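Local coordinates for protein LP15968p (Drosophila melanogaster, PDB 3MN8) that releases C-terminal arginine or lysine from peptides and proteins as a zinc metallocarboxypeptidase, here represented by its first carboxypeptidase-like domain in the active 1B form, at residues 101-106 / 149-154; 94-99 / 109-114; 66-69 / 73-76; 288-293 / 301-306. All coordinates share one frame; numbering follows the deposited sequence.

Contact 1 (101-106 / 149-154); sequences HGDETV and ALSQEG. With ZN (zinc ion), chain F; GEM ((2-guanidinoethylmercapto)succinic acid), chain G.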
loop_
_atom_site.group_PDB
_atom_site.type_symbol
_atom_site.label_atom_id
_atom_site.label_comp_id
_atom_site.label_asym_id
_atom_site.label_seq_id
_atom_site.Cartn_x
_atom_site.Cartn_y
_atom_site.Cartn_z
ATOM N N HIS A 101 2.385 -9.385 -10.559
ATOM C CA HIS A 101 2.194 -10.457 -11.513
ATOM C C HIS A 101 1.821 -9.781 -12.825
ATOM O O HIS A 101 0.713 -9.228 -12.972
ATOM C CB HIS A 101 1.119 -11.432 -11.042
ATOM C CG HIS A 101 1.458 -12.110 -9.752
ATOM N ND1 HIS A 101 0.849 -11.791 -8.558
ATOM C CD2 HIS A 101 2.367 -13.071 -9.467
ATOM C CE1 HIS A 101 1.355 -12.542 -7.596
ATOM N NE2 HIS A 101 2.278 -13.327 -8.120
ATOM N N GLY A 102 2.783 -9.797 -13.753
ATOM C CA GLY A 102 2.661 -9.139 -15.042
ATOM C C GLY A 102 1.361 -9.357 -15.810
ATOM O O GLY A 102 0.935 -8.486 -16.569
ATOM N N ASP A 103 0.730 -10.514 -15.632
ATOM C CA ASP A 103 -0.517 -10.812 -16.335
ATOM C C ASP A 103 -1.766 -10.336 -15.582
ATOM O O ASP A 103 -2.879 -10.481 -16.069
ATOM C CB ASP A 103 -0.608 -12.306 -16.643
ATOM C CG ASP A 103 -0.211 -13.177 -15.460
ATOM O OD1 ASP A 103 0.071 -14.370 -15.684
ATOM O OD2 ASP A 103 -0.181 -12.680 -14.313
ATOM N N GLU A 104 -1.570 -9.784 -14.388
ATOM C CA GLU A 104 -2.659 -9.191 -13.617
ATOM C C GLU A 104 -2.570 -7.680 -13.769
ATOM O O GLU A 104 -1.805 -7.011 -13.058
ATOM C CB GLU A 104 -2.555 -9.590 -12.150
ATOM C CG GLU A 104 -2.545 -11.094 -11.911
ATOM C CD GLU A 104 -2.193 -11.427 -10.486
ATOM O OE1 GLU A 104 -2.178 -10.492 -9.665
ATOM O OE2 GLU A 104 -1.917 -12.603 -10.185
ATOM N N THR A 105 -3.381 -7.154 -14.681
ATOM C CA THR A 105 -3.121 -5.865 -15.313
ATOM C C THR A 105 -4.030 -4.689 -14.917
ATOM O O THR A 105 -3.632 -3.540 -15.051
ATOM C CB THR A 105 -3.190 -6.042 -16.847
ATOM O OG1 THR A 105 -4.480 -6.561 -17.215
ATOM C CG2 THR A 105 -2.124 -7.030 -17.310
ATOM N N VAL A 106 -5.249 -4.959 -14.452
ATOM C CA VAL A 106 -6.197 -3.876 -14.164
ATOM C C VAL A 106 -5.618 -2.843 -13.169
ATOM O O VAL A 106 -5.650 -1.633 -13.415
ATOM C CB VAL A 106 -7.565 -4.423 -13.662
ATOM C CG1 VAL A 106 -8.549 -3.284 -13.367
ATOM C CG2 VAL A 106 -8.154 -5.403 -14.671
ATOM N N ALA A 149 5.306 -7.241 -20.273
ATOM C CA ALA A 149 5.725 -7.376 -21.665
ATOM C C ALA A 149 5.521 -8.783 -22.227
ATOM O O ALA A 149 5.271 -8.942 -23.419
ATOM C CB ALA A 149 7.187 -6.954 -21.825
ATOM N N LEU A 150 5.640 -9.797 -21.380
ATOM C CA LEU A 150 5.505 -11.178 -21.839
ATOM C C LEU A 150 4.061 -11.690 -21.774
ATOM O O LEU A 150 3.765 -12.792 -22.243
ATOM C CB LEU A 150 6.453 -12.104 -21.072
ATOM C CG LEU A 150 7.939 -11.880 -21.382
ATOM C CD1 LEU A 150 8.796 -12.229 -20.199
ATOM C CD2 LEU A 150 8.377 -12.674 -22.597
ATOM N N SER A 151 3.164 -10.873 -21.220
ATOM C CA SER A 151 1.753 -11.250 -21.075
ATOM C C SER A 151 0.870 -10.831 -22.268
ATOM O O SER A 151 1.228 -9.927 -23.027
ATOM C CB SER A 151 1.187 -10.696 -19.762
ATOM O OG SER A 151 1.892 -11.216 -18.643
ATOM N N GLN A 152 -0.282 -11.492 -22.429
ATOM C CA GLN A 152 -1.171 -11.241 -23.563
ATOM C C GLN A 152 -2.524 -10.655 -23.185
ATOM O O GLN A 152 -3.366 -11.334 -22.593
ATOM C CB GLN A 152 -1.405 -12.538 -24.340
ATOM C CG GLN A 152 -2.408 -12.401 -25.484
ATOM C CD GLN A 152 -2.671 -13.711 -26.185
ATOM O OE1 GLN A 152 -3.630 -13.840 -26.946
ATOM N NE2 GLN A 152 -1.820 -14.697 -25.930
ATOM N N GLU A 153 -2.737 -9.398 -23.550
ATOM C CA GLU A 153 -4.016 -8.745 -23.293
ATOM C C GLU A 153 -5.168 -9.639 -23.736
ATOM O O GLU A 153 -5.162 -10.170 -24.846
ATOM C CB GLU A 153 -4.093 -7.401 -24.020
ATOM C CG GLU A 153 -5.398 -6.668 -23.795
ATOM C CD GLU A 153 -5.479 -5.372 -24.572
ATOM O OE1 GLU A 153 -6.613 -4.873 -24.772
ATOM O OE2 GLU A 153 -4.410 -4.858 -24.979
ATOM N N GLY A 154 -6.157 -9.803 -22.863
ATOM C CA GLY A 154 -7.315 -10.627 -23.166
ATOM C C GLY A 154 -7.351 -11.883 -22.319
ATOM O O GLY A 154 -8.416 -12.429 -22.053
HETATM ZN ZN ZN F . -1.292 -11.811 -8.418
HETATM C C8 GEM G . -2.032 -14.597 -4.512
HETATM S S7 GEM G . -1.721 -13.174 -3.504
HETATM C C6 GEM G . -3.305 -12.966 -2.740
HETATM C C5 GEM G . -3.818 -14.221 -2.037
HETATM N N3 GEM G . -2.982 -14.441 -0.868
HETATM C C1 GEM G . -2.976 -15.511 -0.079
HETATM N N4 GEM G . -2.153 -15.573 0.959
HETATM N N2 GEM G . -3.794 -16.528 -0.331
HETATM C C9 GEM G . -0.704 -15.062 -5.048
HETATM O O14 GEM G . 0.306 -14.365 -4.807
HETATM O O15 GEM G . -0.652 -16.125 -5.702
HETATM C C10 GEM G . -3.047 -14.335 -5.637
HETATM C C11 GEM G . -2.611 -13.396 -6.755
HETATM O O12 GEM G . -3.400 -12.475 -7.076
HETATM O O13 GEM G . -1.514 -13.586 -7.342
#
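Ser-151 holds OG beside its own backbone N, chi1 -61°, and this turns the hydroxyl onto the backbone of Gly-102 and Asp-103. Ser-151 OG lies 3.4 Å from Gly-102 C and 3.4 Å from Asp-103 CB. It approaches Asp-103 N at a poor angle and bonds instead to Gly-147 O. The contact is small, and it rests on this one hydroxyl set against a tight bend. Residues His-101 to Glu-104 form a type I beta turn, closed by Glu-104 N to His-101 O at 2.7 Å. The turn carries the HXXE zinc motif of the M14 peptidases. His-101 binds the zinc through ND1 at 2.1 Å, and Glu-104 binds it through both OE1 and OE2 at 2.0 Å. His-217 completes the protein ligands. The inhibitor (2-guanidinoethylmercapto)succinic acid places its O13 2.1 Å from the zinc. Its O12 is farther off, 2.6 Å from the zinc. In the second shell, Asp-172 bonds His-101 NE2 and should fix the ring rotation, while Asp-103 points its carboxylate to Ser-158. The zinc turn lies between strand 93-97 and helix 106-121, and the Ser-151 loop leaves the end of helix 145-149.

Contact 2 (94-99 / 109-114); sequences VKYIAN and QLLVYM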
loop_
_atom_site.group_PDB
_atom_site.type_symbol
_atom_site.label_atom_id
_atom_site.label_comp_id
_atom_site.label_asym_id
_atom_site.label_seq_id
_atom_site.Cartn_x
_atom_site.Cartn_y
_atom_site.Cartn_z
ATOM N N VAL A 94 2.508 7.023 1.936
ATOM C CA VAL A 94 1.692 5.879 1.609
ATOM C C VAL A 94 2.092 5.440 0.212
ATOM O O VAL A 94 2.657 6.241 -0.541
ATOM C CB VAL A 94 0.201 6.256 1.626
ATOM C CG1 VAL A 94 -0.659 5.038 1.350
ATOM C CG2 VAL A 94 -0.173 6.899 2.959
ATOM N N LYS A 95 1.819 4.181 -0.133
ATOM C CA LYS A 95 2.109 3.668 -1.477
ATOM C C LYS A 95 1.035 2.730 -2.035
ATOM O O LYS A 95 0.359 2.007 -1.296
ATOM C CB LYS A 95 3.476 2.981 -1.522
ATOM C CG LYS A 95 3.594 1.732 -0.670
ATOM C CD LYS A 95 4.827 1.823 0.225
ATOM C CE LYS A 95 5.411 0.443 0.506
ATOM N NZ LYS A 95 4.426 -0.543 1.028
ATOM N N TYR A 96 0.878 2.770 -3.351
ATOM C CA TYR A 96 0.079 1.784 -4.074
ATOM C C TYR A 96 0.970 1.064 -5.086
ATOM O O TYR A 96 1.626 1.708 -5.915
ATOM C CB TYR A 96 -1.079 2.459 -4.810
ATOM C CG TYR A 96 -2.318 2.649 -3.970
ATOM C CD1 TYR A 96 -2.530 1.883 -2.831
ATOM C CD2 TYR A 96 -3.285 3.588 -4.322
ATOM C CE1 TYR A 96 -3.670 2.039 -2.071
ATOM C CE2 TYR A 96 -4.430 3.757 -3.562
ATOM C CZ TYR A 96 -4.614 2.978 -2.430
ATOM O OH TYR A 96 -5.735 3.123 -1.642
ATOM N N ILE A 97 1.034 -0.262 -5.019
ATOM C CA ILE A 97 1.767 -0.979 -6.057
ATOM C C ILE A 97 0.808 -1.839 -6.861
ATOM O O ILE A 97 -0.208 -2.295 -6.333
ATOM C CB ILE A 97 2.949 -1.828 -5.520
ATOM C CG1 ILE A 97 3.990 -0.960 -4.783
ATOM C CG2 ILE A 97 3.646 -2.511 -6.684
ATOM C CD1 ILE A 97 3.732 -0.751 -3.321
ATOM N N ALA A 98 1.121 -2.045 -8.138
ATOM C CA ALA A 98 0.304 -2.893 -8.993
ATOM C C ALA A 98 1.152 -3.805 -9.885
ATOM O O ALA A 98 2.374 -3.695 -9.933
ATOM C CB ALA A 98 -0.612 -2.038 -9.834
ATOM N N ASN A 99 0.480 -4.715 -10.577
ATOM C CA ASN A 99 1.088 -5.506 -11.639
ATOM C C ASN A 99 2.358 -6.256 -11.260
ATOM O O ASN A 99 3.266 -6.389 -12.092
ATOM C CB ASN A 99 1.370 -4.630 -12.863
ATOM C CG ASN A 99 1.653 -5.452 -14.110
ATOM O OD1 ASN A 99 2.686 -5.295 -14.753
ATOM N ND2 ASN A 99 0.738 -6.350 -14.443
ATOM N N GLN A 109 -3.485 -0.189 -14.711
ATOM C CA GLN A 109 -4.171 0.941 -15.339
ATOM C C GLN A 109 -4.892 1.828 -14.338
ATOM O O GLN A 109 -4.941 3.054 -14.524
ATOM C CB GLN A 109 -5.140 0.482 -16.431
ATOM C CG GLN A 109 -4.503 0.381 -17.797
ATOM C CD GLN A 109 -3.726 1.625 -18.147
ATOM O OE1 GLN A 109 -2.514 1.574 -18.371
ATOM N NE2 GLN A 109 -4.416 2.755 -18.190
ATOM N N LEU A 110 -5.439 1.222 -13.280
ATOM C CA LEU A 110 -6.111 1.999 -12.237
ATOM C C LEU A 110 -5.179 3.007 -11.555
ATOM O O LEU A 110 -5.598 4.114 -11.183
ATOM C CB LEU A 110 -6.742 1.088 -11.190
ATOM C CG LEU A 110 -7.981 0.310 -11.643
ATOM C CD1 LEU A 110 -8.556 -0.447 -10.467
ATOM C CD2 LEU A 110 -9.028 1.228 -12.207
ATOM N N LEU A 111 -3.915 2.626 -11.389
ATOM C CA LEU A 111 -2.958 3.519 -10.761
ATOM C C LEU A 111 -2.545 4.604 -11.731
ATOM O O LEU A 111 -2.276 5.733 -11.334
ATOM C CB LEU A 111 -1.736 2.753 -10.272
ATOM C CG LEU A 111 -1.979 1.938 -9.005
ATOM C CD1 LEU A 111 -0.690 1.288 -8.515
ATOM C CD2 LEU A 111 -2.563 2.864 -7.951
ATOM N N VAL A 112 -2.493 4.264 -13.011
ATOM C CA VAL A 112 -2.188 5.251 -14.026
ATOM C C VAL A 112 -3.298 6.285 -14.027
ATOM O O VAL A 112 -3.042 7.490 -14.032
ATOM C CB VAL A 112 -2.066 4.592 -15.398
ATOM C CG1 VAL A 112 -2.263 5.615 -16.496
ATOM C CG2 VAL A 112 -0.703 3.899 -15.519
ATOM N N TYR A 113 -4.536 5.801 -13.996
ATOM C CA TYR A 113 -5.713 6.658 -13.839
ATOM C C TYR A 113 -5.694 7.532 -12.566
ATOM O O TYR A 113 -5.972 8.728 -12.618
ATOM C CB TYR A 113 -6.981 5.799 -13.843
ATOM C CG TYR A 113 -7.301 5.152 -15.176
ATOM C CD1 TYR A 113 -8.140 4.040 -15.248
ATOM C CD2 TYR A 113 -6.778 5.657 -16.363
ATOM C CE1 TYR A 113 -8.446 3.446 -16.469
ATOM C CE2 TYR A 113 -7.078 5.072 -17.588
ATOM C CZ TYR A 113 -7.908 3.967 -17.630
ATOM O OH TYR A 113 -8.200 3.382 -18.836
ATOM N N MET A 114 -5.385 6.932 -11.423
ATOM C CA MET A 114 -5.338 7.686 -10.176
ATOM C C MET A 114 -4.385 8.888 -10.269
ATOM O O MET A 114 -4.772 10.006 -9.962
ATOM C CB MET A 114 -4.964 6.770 -9.000
ATOM C CG MET A 114 -4.865 7.480 -7.635
ATOM S SD MET A 114 -6.421 8.204 -7.026
ATOM C CE MET A 114 -7.459 6.743 -7.099
#
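Leu-111 carries this contact and packs against Tyr-96 and Ala-98. Its CG lies beside the backbone N, chi1 -75°, and the side chain extends from the helix toward the strand. The two methyl groups divide the work. CD2 packs on Tyr-96, 3.5 Å from CB and 3.8 Å from the ring atom CD2. CD1 lies 3.6 Å from Ala-98 CB and 3.5 Å from Tyr-96 O. The leucine therefore spans the backbone between Tyr-96 and Ala-98, whose CB atoms both face the helix. The Tyr-96 and Leu-111 side chains cross at about a right angle, and the methyl meets the ring obliquely. Ile-97, between them, points to the other side of the sheet.

Strand 93-97 and helix 106-121 open a beta-alpha-beta crossover, which continues through helix 126-134 and returns to the sheet as the parallel neighbour, strand 136-140. Here the crossover places helix 106-121 over one face of the central mixed sheet of the carboxypeptidase domain. The contact is apolar, and all its touching residues are buried. The polar end of Tyr-96 is satisfied elsewhere, because OH bonds to Leu-328 O. Its ring also meets Phe-216 edge-to-face and touches Leu-331 and Leu-332 of helix 317-333. Met-114, one turn further along the helix, faces the sheet too and packs on Leu-139 of strand 136-140.

Contact 3 (66-69 / 73-76); sequences LGRS and RNLL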
loop_
_atom_site.group_PDB
_atom_site.type_symbol
_atom_site.label_atom_id
_atom_site.label_comp_id
_atom_site.label_asym_id
_atom_site.label_seq_id
_atom_site.Cartn_x
_atom_site.Cartn_y
_atom_site.Cartn_z
ATOM N N LEU A 66 13.443 3.389 -8.684
ATOM C CA LEU A 66 13.591 2.378 -7.638
ATOM C C LEU A 66 14.607 1.340 -8.079
ATOM O O LEU A 66 15.297 0.735 -7.258
ATOM C CB LEU A 66 12.257 1.694 -7.363
ATOM C CG LEU A 66 11.064 2.609 -7.077
ATOM C CD1 LEU A 66 9.878 1.792 -6.642
ATOM C CD2 LEU A 66 11.406 3.605 -6.006
ATOM N N GLY A 67 14.697 1.129 -9.384
ATOM C CA GLY A 67 15.668 0.199 -9.909
ATOM C C GLY A 67 15.246 -0.273 -11.276
ATOM O O GLY A 67 14.326 0.280 -11.869
ATOM N N ARG A 68 15.910 -1.310 -11.771
ATOM C CA ARG A 68 15.614 -1.819 -13.091
ATOM C C ARG A 68 15.338 -3.327 -13.072
ATOM O O ARG A 68 15.804 -4.047 -12.185
ATOM C CB ARG A 68 16.751 -1.462 -14.044
ATOM C CG ARG A 68 16.490 -0.229 -14.901
ATOM C CD ARG A 68 17.805 0.389 -15.341
ATOM N NE ARG A 68 17.617 1.448 -16.326
ATOM C CZ ARG A 68 18.300 2.589 -16.346
ATOM N NH1 ARG A 68 19.224 2.840 -15.427
ATOM N NH2 ARG A 68 18.055 3.484 -17.290
ATOM N N SER A 69 14.557 -3.783 -14.052
ATOM C CA SER A 69 14.212 -5.185 -14.196
ATOM C C SER A 69 15.370 -5.934 -14.852
ATOM O O SER A 69 16.360 -5.327 -15.281
ATOM C CB SER A 69 12.976 -5.313 -15.064
ATOM O OG SER A 69 13.308 -5.125 -16.434
ATOM N N ARG A 73 14.229 -2.626 -17.982
ATOM C CA ARG A 73 13.098 -1.725 -17.830
ATOM C C ARG A 73 13.104 -1.011 -16.483
ATOM O O ARG A 73 13.371 -1.616 -15.441
ATOM C CB ARG A 73 11.800 -2.494 -18.034
ATOM C CG ARG A 73 11.793 -3.268 -19.337
ATOM C CD ARG A 73 10.451 -3.910 -19.569
ATOM N NE ARG A 73 10.591 -5.074 -20.436
ATOM C CZ ARG A 73 10.390 -5.049 -21.749
ATOM N NH1 ARG A 73 10.544 -6.149 -22.471
ATOM N NH2 ARG A 73 10.027 -3.921 -22.339
ATOM N N ASN A 74 12.807 0.283 -16.512
ATOM C CA ASN A 74 12.817 1.087 -15.308
ATOM C C ASN A 74 11.632 0.813 -14.405
ATOM O O ASN A 74 10.495 0.810 -14.857
ATOM C CB ASN A 74 12.864 2.572 -15.659
ATOM C CG ASN A 74 14.261 3.035 -16.041
ATOM O OD1 ASN A 74 15.271 2.548 -15.515
ATOM N ND2 ASN A 74 14.326 3.983 -16.961
ATOM N N LEU A 75 11.916 0.584 -13.127
ATOM C CA LEU A 75 10.885 0.497 -12.102
ATOM C C LEU A 75 10.729 1.879 -11.490
ATOM O O LEU A 75 11.644 2.373 -10.833
ATOM C CB LEU A 75 11.267 -0.527 -11.029
ATOM C CG LEU A 75 11.110 -2.033 -11.321
ATOM C CD1 LEU A 75 11.141 -2.334 -12.808
ATOM C CD2 LEU A 75 12.180 -2.838 -10.615
ATOM N N LEU A 76 9.570 2.497 -11.714
ATOM C CA LEU A 76 9.355 3.907 -11.388
ATOM C C LEU A 76 8.182 4.126 -10.429
ATOM O O LEU A 76 7.182 3.410 -10.487
ATOM C CB LEU A 76 9.076 4.699 -12.667
ATOM C CG LEU A 76 10.145 4.776 -13.751
ATOM C CD1 LEU A 76 9.550 5.334 -15.044
ATOM C CD2 LEU A 76 11.322 5.621 -13.288
#
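Gly-67 and Leu-75 face each other as an antiparallel hydrogen-bonded pair at the tight centre of a beta hairpin. Leu-75 N donates to Gly-67 O at 2.7 Å. Leu-66 N donates to Leu-75 O at 3.0 Å. Leu-66 and Gly-67 thus both lie opposite Leu-75, a local irregularity consistent with a beta bulge. Toward the turn, Ser-69 N reaches Arg-73 O at 2.8 Å. Ser-69 adds a side-chain bond, with OG accepting from Arg-73 N at 3.1 Å. Its chi1 of 77° sets OG between the backbone N and the carbonyl carbon, where it can face the returning strand. OG also bonds to Asp-146, which forms a salt bridge with Arg-73 NE. One carboxylate oxygen thus joins both ends of the turn.

The side toward solvent is held less firmly. Arg-68 and Asn-74 form the non-hydrogen-bonded pair and run side by side, pointing the same way. Asn-74 OD1 lies over one face of the guanidinium. The planes are 42° apart and the angle is poor for a hydrogen bond. The arginine is exposed.

Leu-75 lies on the opposite face of the sheet from this pair and is buried. It packs on Glu-197 and Ala-200 of helix 196-205 and on Pro-145 of helix 145-149. Strand 61-68 is the outermost strand of the central sheet, and strand 74-80 joins it to strand 136-140.

Contact 4 (288-293 / 301-306); sequences GMQDFN and ELTIEL. With GEM ((2-guanidinoethylmercapto)succinic acid), chain G.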
loop_
_atom_site.group_PDB
_atom_site.type_symbol
_atom_site.label_atom_id
_atom_site.label_comp_id
_atom_site.label_asym_id
_atom_site.label_seq_id
_atom_site.Cartn_x
_atom_site.Cartn_y
_atom_site.Cartn_z
ATOM N N GLY A 288 5.751 -13.334 0.388
ATOM C CA GLY A 288 4.988 -12.266 -0.227
ATOM C C GLY A 288 5.389 -10.873 0.236
ATOM O O GLY A 288 5.957 -10.683 1.308
ATOM N N MET A 289 5.068 -9.877 -0.575
ATOM C CA MET A 289 5.381 -8.496 -0.232
ATOM C C MET A 289 4.506 -7.988 0.920
ATOM O O MET A 289 4.970 -7.237 1.774
ATOM C CB MET A 289 5.204 -7.613 -1.469
ATOM C CG MET A 289 5.558 -6.154 -1.277
ATOM S SD MET A 289 5.658 -5.328 -2.882
ATOM C CE MET A 289 3.978 -5.498 -3.509
ATOM N N GLN A 290 3.243 -8.408 0.934
ATOM C CA GLN A 290 2.280 -7.955 1.937
ATOM C C GLN A 290 2.838 -8.161 3.326
ATOM O O GLN A 290 3.070 -7.220 4.070
ATOM C CB GLN A 290 0.962 -8.727 1.815
ATOM C CG GLN A 290 -0.105 -8.285 2.798
ATOM C CD GLN A 290 -1.274 -9.265 2.888
ATOM O OE1 GLN A 290 -2.279 -9.117 2.188
ATOM N NE2 GLN A 290 -1.146 -10.271 3.758
ATOM N N ASP A 291 3.055 -9.417 3.681
ATOM C CA ASP A 291 3.501 -9.715 5.031
ATOM C C ASP A 291 4.882 -9.127 5.283
ATOM O O ASP A 291 5.257 -8.891 6.436
ATOM C CB ASP A 291 3.463 -11.227 5.314
ATOM C CG ASP A 291 2.036 -11.761 5.475
ATOM O OD1 ASP A 291 1.073 -10.988 5.260
ATOM O OD2 ASP A 291 1.876 -12.952 5.823
ATOM N N PHE A 292 5.632 -8.883 4.208
ATOM C CA PHE A 292 6.968 -8.330 4.370
ATOM C C PHE A 292 6.897 -6.890 4.884
ATOM O O PHE A 292 7.639 -6.505 5.794
ATOM C CB PHE A 292 7.785 -8.409 3.088
ATOM C CG PHE A 292 9.045 -7.612 3.144
ATOM C CD1 PHE A 292 10.215 -8.193 3.597
ATOM C CD2 PHE A 292 9.060 -6.271 2.770
ATOM C CE1 PHE A 292 11.395 -7.457 3.675
ATOM C CE2 PHE A 292 10.230 -5.534 2.834
ATOM C CZ PHE A 292 11.400 -6.125 3.291
ATOM N N ASN A 293 5.987 -6.109 4.320
ATOM C CA ASN A 293 5.710 -4.778 4.846
ATOM C C ASN A 293 5.468 -4.762 6.362
ATOM O O ASN A 293 6.092 -3.995 7.105
ATOM C CB ASN A 293 4.517 -4.158 4.113
ATOM C CG ASN A 293 4.912 -3.522 2.779
ATOM O OD1 ASN A 293 5.130 -2.305 2.692
ATOM N ND2 ASN A 293 5.001 -4.345 1.734
ATOM N N GLU A 301 0.219 -3.247 4.682
ATOM C CA GLU A 301 -0.171 -3.481 3.292
ATOM C C GLU A 301 -1.325 -4.471 3.157
ATOM O O GLU A 301 -1.322 -5.544 3.766
ATOM C CB GLU A 301 1.037 -3.955 2.479
ATOM C CG GLU A 301 0.735 -4.304 1.030
ATOM C CD GLU A 301 1.996 -4.403 0.178
ATOM O OE1 GLU A 301 2.680 -3.366 -0.009
ATOM O OE2 GLU A 301 2.311 -5.514 -0.310
ATOM N N LEU A 302 -2.312 -4.108 2.346
ATOM C CA LEU A 302 -3.347 -5.051 1.924
ATOM C C LEU A 302 -3.001 -5.628 0.571
ATOM O O LEU A 302 -2.291 -5.003 -0.215
ATOM C CB LEU A 302 -4.706 -4.359 1.791
ATOM C CG LEU A 302 -5.381 -3.846 3.056
ATOM C CD1 LEU A 302 -6.781 -3.367 2.705
ATOM C CD2 LEU A 302 -5.424 -4.934 4.116
ATOM N N THR A 303 -3.521 -6.821 0.297
ATOM C CA THR A 303 -3.478 -7.397 -1.043
ATOM C C THR A 303 -4.873 -7.252 -1.639
ATOM O O THR A 303 -5.851 -7.726 -1.064
ATOM C CB THR A 303 -3.100 -8.905 -1.028
ATOM O OG1 THR A 303 -1.948 -9.122 -0.203
ATOM C CG2 THR A 303 -2.807 -9.411 -2.438
ATOM N N ILE A 304 -4.981 -6.595 -2.787
ATOM C CA ILE A 304 -6.298 -6.406 -3.380
ATOM C C ILE A 304 -6.457 -6.991 -4.785
ATOM O O ILE A 304 -5.706 -6.657 -5.718
ATOM C CB ILE A 304 -6.724 -4.944 -3.363
ATOM C CG1 ILE A 304 -6.846 -4.467 -1.923
ATOM C CG2 ILE A 304 -8.059 -4.785 -4.080
ATOM C CD1 ILE A 304 -6.861 -2.979 -1.793
ATOM N N GLU A 305 -7.452 -7.869 -4.906
ATOM C CA GLU A 305 -7.767 -8.541 -6.158
ATOM C C GLU A 305 -8.886 -7.765 -6.850
ATOM O O GLU A 305 -9.954 -7.564 -6.274
ATOM C CB GLU A 305 -8.202 -9.986 -5.876
ATOM C CG GLU A 305 -7.168 -10.851 -5.130
ATOM C CD GLU A 305 -6.047 -11.341 -6.037
ATOM O OE1 GLU A 305 -5.149 -12.054 -5.550
ATOM O OE2 GLU A 305 -6.060 -11.006 -7.240
ATOM N N LEU A 306 -8.648 -7.338 -8.086
ATOM C CA LEU A 306 -9.564 -6.409 -8.756
ATOM C C LEU A 306 -10.562 -7.058 -9.713
ATOM O O LEU A 306 -11.735 -6.681 -9.742
ATOM C CB LEU A 306 -8.783 -5.312 -9.487
ATOM C CG LEU A 306 -7.929 -4.487 -8.536
ATOM C CD1 LEU A 306 -6.951 -3.605 -9.279
ATOM C CD2 LEU A 306 -8.823 -3.668 -7.638
HETATM C C8 GEM G . -2.032 -14.597 -4.512
HETATM S S7 GEM G . -1.721 -13.174 -3.504
HETATM C C6 GEM G . -3.305 -12.966 -2.740
HETATM C C5 GEM G . -3.818 -14.221 -2.037
HETATM N N3 GEM G . -2.982 -14.441 -0.868
HETATM C C1 GEM G . -2.976 -15.511 -0.079
HETATM N N4 GEM G . -2.153 -15.573 0.959
HETATM N N2 GEM G . -3.794 -16.528 -0.331
HETATM C C9 GEM G . -0.704 -15.062 -5.048
HETATM O O14 GEM G . 0.306 -14.365 -4.807
HETATM O O15 GEM G . -0.652 -16.125 -5.702
HETATM C C10 GEM G . -3.047 -14.335 -5.637
HETATM C C11 GEM G . -2.611 -13.396 -6.755
HETATM O O12 GEM G . -3.400 -12.475 -7.076
HETATM O O13 GEM G . -1.514 -13.586 -7.342
#
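Gln-290 meets Thr-303 where helix 289-296 turns back onto strand 300-305, an antiparallel helix-strand pair of the alpha/beta carboxypeptidase fold. The axes of segments 289-293 and 301-305 run at 166° and approach to 7.5 Å. Thr-303 OG1 donates to Gln-290 OE1. The bond is modelled very short, so its length is doubtful. The two side chains cross at about a right angle. On its other branch, Thr-303 CG2 lies 3.6 Å from C6 of the inhibitor. Gln-290 is extended, and its CG passes 3.2 Å from Glu-301 O.

Glu-301 is the other main element. Its CG lies opposite the backbone N, and the extended chain brings the carboxylate to the first turn of the helix. Glu-301 OE2 sits 3.4 Å from Met-289 CG. The Asn-293 amide lies close, turned 44° from the carboxylate, but ND2 is used elsewhere and OD1 is bonded by Lys-95 NZ. Glu-301 OE1 bonds to Ser-213, and Lys-95 gives it a long, weak ion pair. These partners would probably stabilise a buried negative charge.

Glu-305, the predicted proton donor/acceptor, follows two residues after Thr-303. Further out, Gln-290 is steadied by its neighbour, with NE2 donating to Asp-291 OD1 at 2.8 Å. Asp-291 OD2 is in turn held by Asp-228 N. Asn-293 is anchored within the helix: ND2 donates to Met-289 O at 2.9 Å, from above the carbonyl plane and 53° out of it.

All four contacts lie in the zinc carboxypeptidase domain. Contact 3 comes first in the chain, contacts 2 and 1 alternate their segments, and contact 4 is last. Contacts 2, 3 and 4 share the central mixed sheet, with contact 3 at one edge. Contacts 2 and 4 have centres 13 Å apart and meet through Lys-95 NZ and Asn-293 OD1, a probable hydrogen bond. Contact 1 is about 15 Å from contact 2, centre to centre, and Asn-99 ND2 reaches Glu-104 O between them. The centres of contacts 1 and 4 are about 19 Å apart, yet both touch the inhibitor. The zinc turn and the Glu-305 strand thus bring zinc ligands and the predicted proton donor/acceptor to one pocket.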